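Local coordinates for omega transaminase (Pseudomonas sp., PDB 5LHA), which probably transfers amino groups between amines and carbonyl compounds, as a class III aminotransferase of PLP fold type I that works through a pyridoxal phosphate cofactor, at residues F100-R105 with A343-V348; R149-R154 with A218-Q223. All coordinates share one frame; numbering follows the deposited sequence.

In the fold
From the N terminus, the chain first enters interaction 1 through helix 97-109, then runs through all seven strands of the central sheet of the cofactor-binding domain, from 115-121 to 303-308, before helix 335-350 returns to complete the pair. That loop of 237 residues also carries the pyridoxamine phosphate pocket residues from G123 to K293. Interaction 2 falls wholly within it and closes a shorter loop of 63 residues, between strand 149-153 and the end of helix 202-220. The two contacts do not touch: their centres are about 35 Å apart and their nearest atoms about 23 Å. Interaction 1 links two helices distant in sequence, while interaction 2 fastens a helix end to a strand of that sheet.

Interaction 1: residues F100-R105 with A343-V348; sequences FDLAER and AVLDIV
R105 reaches from helix 97-109 to D346 on helix 335-350 and takes hold of a single carboxylate oxygen with both ends of its guanidinium. NH1 lies 2.8 Å from D346 OD1 and NH2 lies 2.9 Å from that same OD1, so the salt bridge is a fork closing on one atom, not a pair of side-by-side bonds. Both hydrogen bonds are bent, as sharing one acceptor requires. The two flat groups are turned only 19° from each other, although OD1 sits somewhat off the guanidinium plane. A bend in the arginine chain at chi2 (82°) swings the head across the gap. There L345 runs past it in the opposite direction and covers one guanidinium face, its CB 3.4 Å from R105 NH2. Further back, L345 CD1 rests 3.9 Å from R105 CG and, on the neighbouring turn, 4.0 Å from L102 CD1, where the two leucines cross at about a right angle. R105 NH2 has a second carboxylate partner in E349, one turn after L345. A leucine in place of R105 would probably leave the D346 and E349 carboxylates without their shared positive mate. The short helix segments are 12.2 Å apart at closest approach and run in the same general direction, 34° apart, a separation that long side chains bridge. One turn before R105, L102 also packs on C338, A341 and L342 of helix 335-350 and on F120 of strand 115-121, while D101 OD1 is hydrogen-bonded to Y14 OH of the second subunit and the F100 ring meets F21 of that subunit edge-to-face.

Interaction 2: residues R149-R154 with A218-Q223; sequences RFLSLR and ALLGAQ
The C-terminal end of helix 202-220, part of the beta-alpha-beta connection between strands 184-187 and 225-230, meets strand 149-153 where L220 lies against R149 and L151. R149 is stretched out from CG to NE and brings the edge of its guanidinium to the backbone carbonyl at the helix end: NH1 lies 3.0 Å from L220 O, a weak, strongly bent hydrogen bond. The same nitrogen is tucked close to the leucine side chain, 3.2 Å from L220 CB and 3.5 Å from L220 CD2. R149 crosses L220 obliquely, touching its backbone carbonyl and its side chain alike. T224 OG1 also lies in hydrogen-bonding contact with the carbonyls of L220 and G221, so the end of the helix is met by a weak arginine bond and a threonine hydroxyl. On the other branch of the leucine, CD1 comes 4.2 Å from L151 CD2, the two chains sliding past each other in opposite directions. With CG anti to the carbonyl carbon (chi1 -61°), L220 holds its branches where CD1 meets L151 and CD2 meets R149. The helix ends at L220, and G221 leaves it with positive phi (89°); with these backbone angles a side chain would press against the carbonyl oxygen of L220. The chain then turns into strand 225-230, whose backbone pairs with R149 and L151. Y175 OH of the third subunit is hydrogen-bonded to A218 O. Strand, helix and parallel strand joined over an intervening strand, here 149-153, make up the crossover of an alpha/beta sheet, as in the large domain of fold type I PLP enzymes.

Interaction 1: residues F100-R105 with A343-V348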
loop_
_atom_site.group_PDB
_atom_site.type_symbol
_atom_site.label_atom_id
_atom_site.label_comp_id
_atom_site.label_asym_id
_atom_site.label_seq_id
_atom_site.Cartn_x
_atom_site.Cartn_y
_atom_site.Cartn_z
ATOM N N PHE A 100 -5.537 22.855 -30.396
ATOM C CA PHE A 100 -6.652 22.400 -31.217
ATOM C C PHE A 100 -6.150 21.601 -32.408
ATOM O O PHE A 100 -6.622 20.492 -32.673
ATOM C CB PHE A 100 -7.458 23.593 -31.717
ATOM C CG PHE A 100 -8.397 24.168 -30.713
ATOM C CD1 PHE A 100 -8.009 25.243 -29.935
ATOM C CD2 PHE A 100 -9.678 23.664 -30.569
ATOM C CE1 PHE A 100 -8.871 25.795 -29.020
ATOM C CE2 PHE A 100 -10.549 24.213 -29.651
ATOM C CZ PHE A 100 -10.146 25.279 -28.878
ATOM N N ASP A 101 -5.168 22.151 -33.129
ATOM C CA ASP A 101 -4.730 21.554 -34.385
ATOM C C ASP A 101 -4.246 20.126 -34.179
ATOM O O ASP A 101 -4.667 19.210 -34.895
ATOM C CB ASP A 101 -3.618 22.405 -35.006
ATOM C CG ASP A 101 -4.058 23.823 -35.312
ATOM O OD1 ASP A 101 -5.276 24.064 -35.450
ATOM O OD2 ASP A 101 -3.179 24.701 -35.427
ATOM N N LEU A 102 -3.363 19.918 -33.194
ATOM C CA LEU A 102 -2.754 18.607 -32.972
ATOM C C LEU A 102 -3.748 17.603 -32.388
ATOM O O LEU A 102 -3.694 16.411 -32.716
ATOM C CB LEU A 102 -1.532 18.754 -32.060
ATOM C CG LEU A 102 -0.685 17.510 -31.807
ATOM C CD1 LEU A 102 -0.194 16.931 -33.123
ATOM C CD2 LEU A 102 0.477 17.822 -30.883
ATOM N N ALA A 103 -4.626 18.046 -31.483
ATOM C CA ALA A 103 -5.650 17.149 -30.945
ATOM C C ALA A 103 -6.581 16.649 -32.045
ATOM O O ALA A 103 -6.886 15.454 -32.127
ATOM C CB ALA A 103 -6.445 17.856 -29.846
ATOM N N GLU A 104 -7.068 17.563 -32.885
ATOM C CA GLU A 104 -7.838 17.168 -34.059
ATOM C C GLU A 104 -7.025 16.237 -34.951
ATOM O O GLU A 104 -7.544 15.234 -35.455
ATOM C CB GLU A 104 -8.272 18.415 -34.828
ATOM C CG GLU A 104 -9.054 18.151 -36.106
ATOM C CD GLU A 104 -10.514 17.791 -35.852
ATOM O OE1 GLU A 104 -10.995 17.958 -34.709
ATOM O OE2 GLU A 104 -11.185 17.345 -36.806
ATOM N N ARG A 105 -5.742 16.558 -35.146
ATOM C CA ARG A 105 -4.871 15.765 -36.009
ATOM C C ARG A 105 -4.678 14.356 -35.461
ATOM O O ARG A 105 -4.765 13.374 -36.201
ATOM C CB ARG A 105 -3.520 16.473 -36.163
ATOM C CG ARG A 105 -2.492 15.740 -37.006
ATOM C CD ARG A 105 -2.696 15.977 -38.486
ATOM N NE ARG A 105 -1.732 15.215 -39.276
ATOM C CZ ARG A 105 -0.596 15.706 -39.760
ATOM N NH1 ARG A 105 -0.263 16.973 -39.554
ATOM N NH2 ARG A 105 0.206 14.920 -40.462
ATOM N N ALA A 343 4.709 19.433 -37.901
ATOM C CA ALA A 343 5.683 19.317 -38.978
ATOM C C ALA A 343 6.264 17.913 -39.034
ATOM O O ALA A 343 6.521 17.380 -40.119
ATOM C CB ALA A 343 6.797 20.349 -38.799
ATOM N N VAL A 344 6.462 17.296 -37.872
ATOM C CA VAL A 344 7.048 15.962 -37.832
ATOM C C VAL A 344 6.086 14.937 -38.423
ATOM O O VAL A 344 6.490 14.075 -39.211
ATOM C CB VAL A 344 7.464 15.615 -36.389
ATOM C CG1 VAL A 344 7.800 14.136 -36.254
ATOM C CG2 VAL A 344 8.661 16.456 -35.982
ATOM N N LEU A 345 4.800 15.030 -38.083
ATOM C CA LEU A 345 3.831 14.072 -38.612
ATOM C C LEU A 345 3.705 14.178 -40.123
ATOM O O LEU A 345 3.502 13.170 -40.811
ATOM C CB LEU A 345 2.465 14.295 -37.972
ATOM C CG LEU A 345 2.413 14.088 -36.465
ATOM C CD1 LEU A 345 1.021 14.377 -35.940
ATOM C CD2 LEU A 345 2.829 12.673 -36.155
ATOM N N ASP A 346 3.816 15.393 -40.653
ATOM C CA ASP A 346 3.769 15.580 -42.096
ATOM C C ASP A 346 4.882 14.797 -42.789
ATOM O O ASP A 346 4.641 14.106 -43.784
ATOM C CB ASP A 346 3.822 17.071 -42.420
ATOM C CG ASP A 346 2.542 17.790 -42.012
ATOM O OD1 ASP A 346 1.540 17.099 -41.749
ATOM O OD2 ASP A 346 2.524 19.037 -41.973
ATOM N N ILE A 347 6.109 14.884 -42.270
ATOM C CA ILE A 347 7.220 14.142 -42.868
ATOM C C ILE A 347 6.972 12.639 -42.775
ATOM O O ILE A 347 7.241 11.892 -43.726
ATOM C CB ILE A 347 8.553 14.539 -42.203
ATOM C CG1 ILE A 347 8.929 15.975 -42.571
ATOM C CG2 ILE A 347 9.674 13.582 -42.595
ATOM C CD1 ILE A 347 10.050 16.548 -41.735
ATOM N N VAL A 348 6.452 12.174 -41.633
ATOM C CA VAL A 348 6.230 10.742 -41.422
ATOM C C VAL A 348 5.294 10.180 -42.487
ATOM O O VAL A 348 5.546 9.120 -43.074
ATOM C CB VAL A 348 5.681 10.493 -40.003
ATOM C CG1 VAL A 348 5.249 9.027 -39.819
ATOM C CG2 VAL A 348 6.711 10.894 -38.946
#

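Interaction 2: residues R149-R154 with A218-Q223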
loop_
_atom_site.group_PDB
_atom_site.type_symbol
_atom_site.label_atom_id
_atom_site.label_comp_id
_atom_site.label_asym_id
_atom_site.label_seq_id
_atom_site.Cartn_x
_atom_site.Cartn_y
_atom_site.Cartn_z
ATOM N N ARG A 149 -6.672 -2.338 -9.765
ATOM C CA ARG A 149 -5.412 -3.014 -10.023
ATOM C C ARG A 149 -4.988 -2.886 -11.486
ATOM O O ARG A 149 -5.807 -2.683 -12.386
ATOM C CB ARG A 149 -5.537 -4.477 -9.621
ATOM C CG ARG A 149 -5.754 -4.676 -8.125
ATOM C CD ARG A 149 -6.114 -6.120 -7.876
ATOM N NE ARG A 149 -6.302 -6.425 -6.462
ATOM C CZ ARG A 149 -6.925 -7.509 -6.013
ATOM N NH1 ARG A 149 -7.472 -8.368 -6.866
ATOM N NH2 ARG A 149 -7.038 -7.717 -4.707
ATOM N N PHE A 150 -3.685 -3.042 -11.720
ATOM C CA PHE A 150 -3.099 -2.936 -13.051
ATOM C C PHE A 150 -2.305 -4.199 -13.361
ATOM O O PHE A 150 -1.627 -4.740 -12.485
ATOM C CB PHE A 150 -2.164 -1.710 -13.176
ATOM C CG PHE A 150 -2.837 -0.368 -12.945
ATOM C CD1 PHE A 150 -3.887 0.050 -13.737
ATOM C CD2 PHE A 150 -2.365 0.499 -11.969
ATOM C CE1 PHE A 150 -4.484 1.297 -13.531
ATOM C CE2 PHE A 150 -2.951 1.739 -11.765
ATOM C CZ PHE A 150 -4.015 2.137 -12.549
ATOM N N LEU A 151 -2.379 -4.666 -14.605
ATOM C CA LEU A 151 -1.552 -5.767 -15.078
ATOM C C LEU A 151 -0.507 -5.254 -16.062
ATOM O O LEU A 151 -0.769 -4.337 -16.843
ATOM C CB LEU A 151 -2.399 -6.846 -15.767
ATOM C CG LEU A 151 -3.562 -7.481 -14.994
ATOM C CD1 LEU A 151 -4.332 -8.497 -15.850
ATOM C CD2 LEU A 151 -3.098 -8.131 -13.700
ATOM N N SER A 152 0.669 -5.879 -16.049
ATOM C CA SER A 152 1.694 -5.580 -17.041
ATOM C C SER A 152 2.547 -6.830 -17.218
ATOM O O SER A 152 2.345 -7.847 -16.539
ATOM C CB SER A 152 2.535 -4.343 -16.662
ATOM O OG SER A 152 3.342 -4.542 -15.506
ATOM N N LEU A 153 3.489 -6.748 -18.153
ATOM C CA LEU A 153 4.275 -7.879 -18.614
ATOM C C LEU A 153 5.707 -7.783 -18.109
ATOM O O LEU A 153 6.246 -6.691 -17.910
ATOM C CB LEU A 153 4.288 -7.943 -20.147
ATOM C CG LEU A 153 2.929 -7.947 -20.861
ATOM C CD1 LEU A 153 3.109 -7.996 -22.375
ATOM C CD2 LEU A 153 2.110 -9.127 -20.390
ATOM N N ARG A 154 6.318 -8.947 -17.918
ATOM C CA ARG A 154 7.736 -9.001 -17.615
ATOM C C ARG A 154 8.525 -8.323 -18.722
ATOM O O ARG A 154 8.141 -8.356 -19.894
ATOM C CB ARG A 154 8.192 -10.447 -17.458
ATOM C CG ARG A 154 7.993 -10.994 -16.063
ATOM C CD ARG A 154 8.431 -12.445 -15.975
ATOM N NE ARG A 154 8.959 -12.773 -14.658
ATOM C CZ ARG A 154 8.226 -13.238 -13.653
ATOM N NH1 ARG A 154 6.923 -13.429 -13.814
ATOM N NH2 ARG A 154 8.804 -13.509 -12.487
ATOM N N ALA A 218 -8.918 -14.474 -12.937
ATOM C CA ALA A 218 -9.824 -15.198 -12.049
ATOM C C ALA A 218 -9.390 -15.093 -10.593
ATOM O O ALA A 218 -10.213 -14.849 -9.704
ATOM C CB ALA A 218 -9.896 -16.664 -12.473
ATOM N N LEU A 219 -8.096 -15.249 -10.336
ATOM C CA LEU A 219 -7.596 -15.231 -8.967
ATOM C C LEU A 219 -7.881 -13.900 -8.285
ATOM O O LEU A 219 -8.279 -13.865 -7.115
ATOM C CB LEU A 219 -6.092 -15.521 -8.977
ATOM C CG LEU A 219 -5.291 -15.230 -7.713
ATOM C CD1 LEU A 219 -5.707 -16.148 -6.595
ATOM C CD2 LEU A 219 -3.796 -15.350 -8.002
ATOM N N LEU A 220 -7.655 -12.794 -8.997
ATOM C CA LEU A 220 -7.828 -11.465 -8.429
ATOM C C LEU A 220 -9.287 -11.030 -8.426
ATOM O O LEU A 220 -9.685 -10.200 -7.602
ATOM C CB LEU A 220 -6.988 -10.454 -9.213
ATOM C CG LEU A 220 -5.464 -10.655 -9.235
ATOM C CD1 LEU A 220 -4.820 -9.709 -10.258
ATOM C CD2 LEU A 220 -4.831 -10.475 -7.853
ATOM N N GLY A 221 -10.081 -11.544 -9.354
ATOM C CA GLY A 221 -11.416 -11.026 -9.540
ATOM C C GLY A 221 -11.365 -9.887 -10.533
ATOM O O GLY A 221 -10.786 -8.832 -10.258
ATOM N N ALA A 222 -11.970 -10.100 -11.700
ATOM C CA ALA A 222 -11.954 -9.090 -12.747
ATOM C C ALA A 222 -12.478 -7.752 -12.241
ATOM O O ALA A 222 -12.049 -6.698 -12.716
ATOM C CB ALA A 222 -12.759 -9.584 -13.948
ATOM N N GLN A 223 -13.410 -7.769 -11.291
ATOM C CA GLN A 223 -13.991 -6.538 -10.774
ATOM C C GLN A 223 -12.998 -5.653 -10.025
ATOM O O GLN A 223 -13.362 -4.533 -9.657
ATOM C CB GLN A 223 -15.186 -6.861 -9.875
ATOM C CG GLN A 223 -14.854 -7.600 -8.583
ATOM C CD GLN A 223 -14.711 -9.111 -8.756
ATOM O OE1 GLN A 223 -14.699 -9.625 -9.874
ATOM N NE2 GLN A 223 -14.584 -9.821 -7.639
#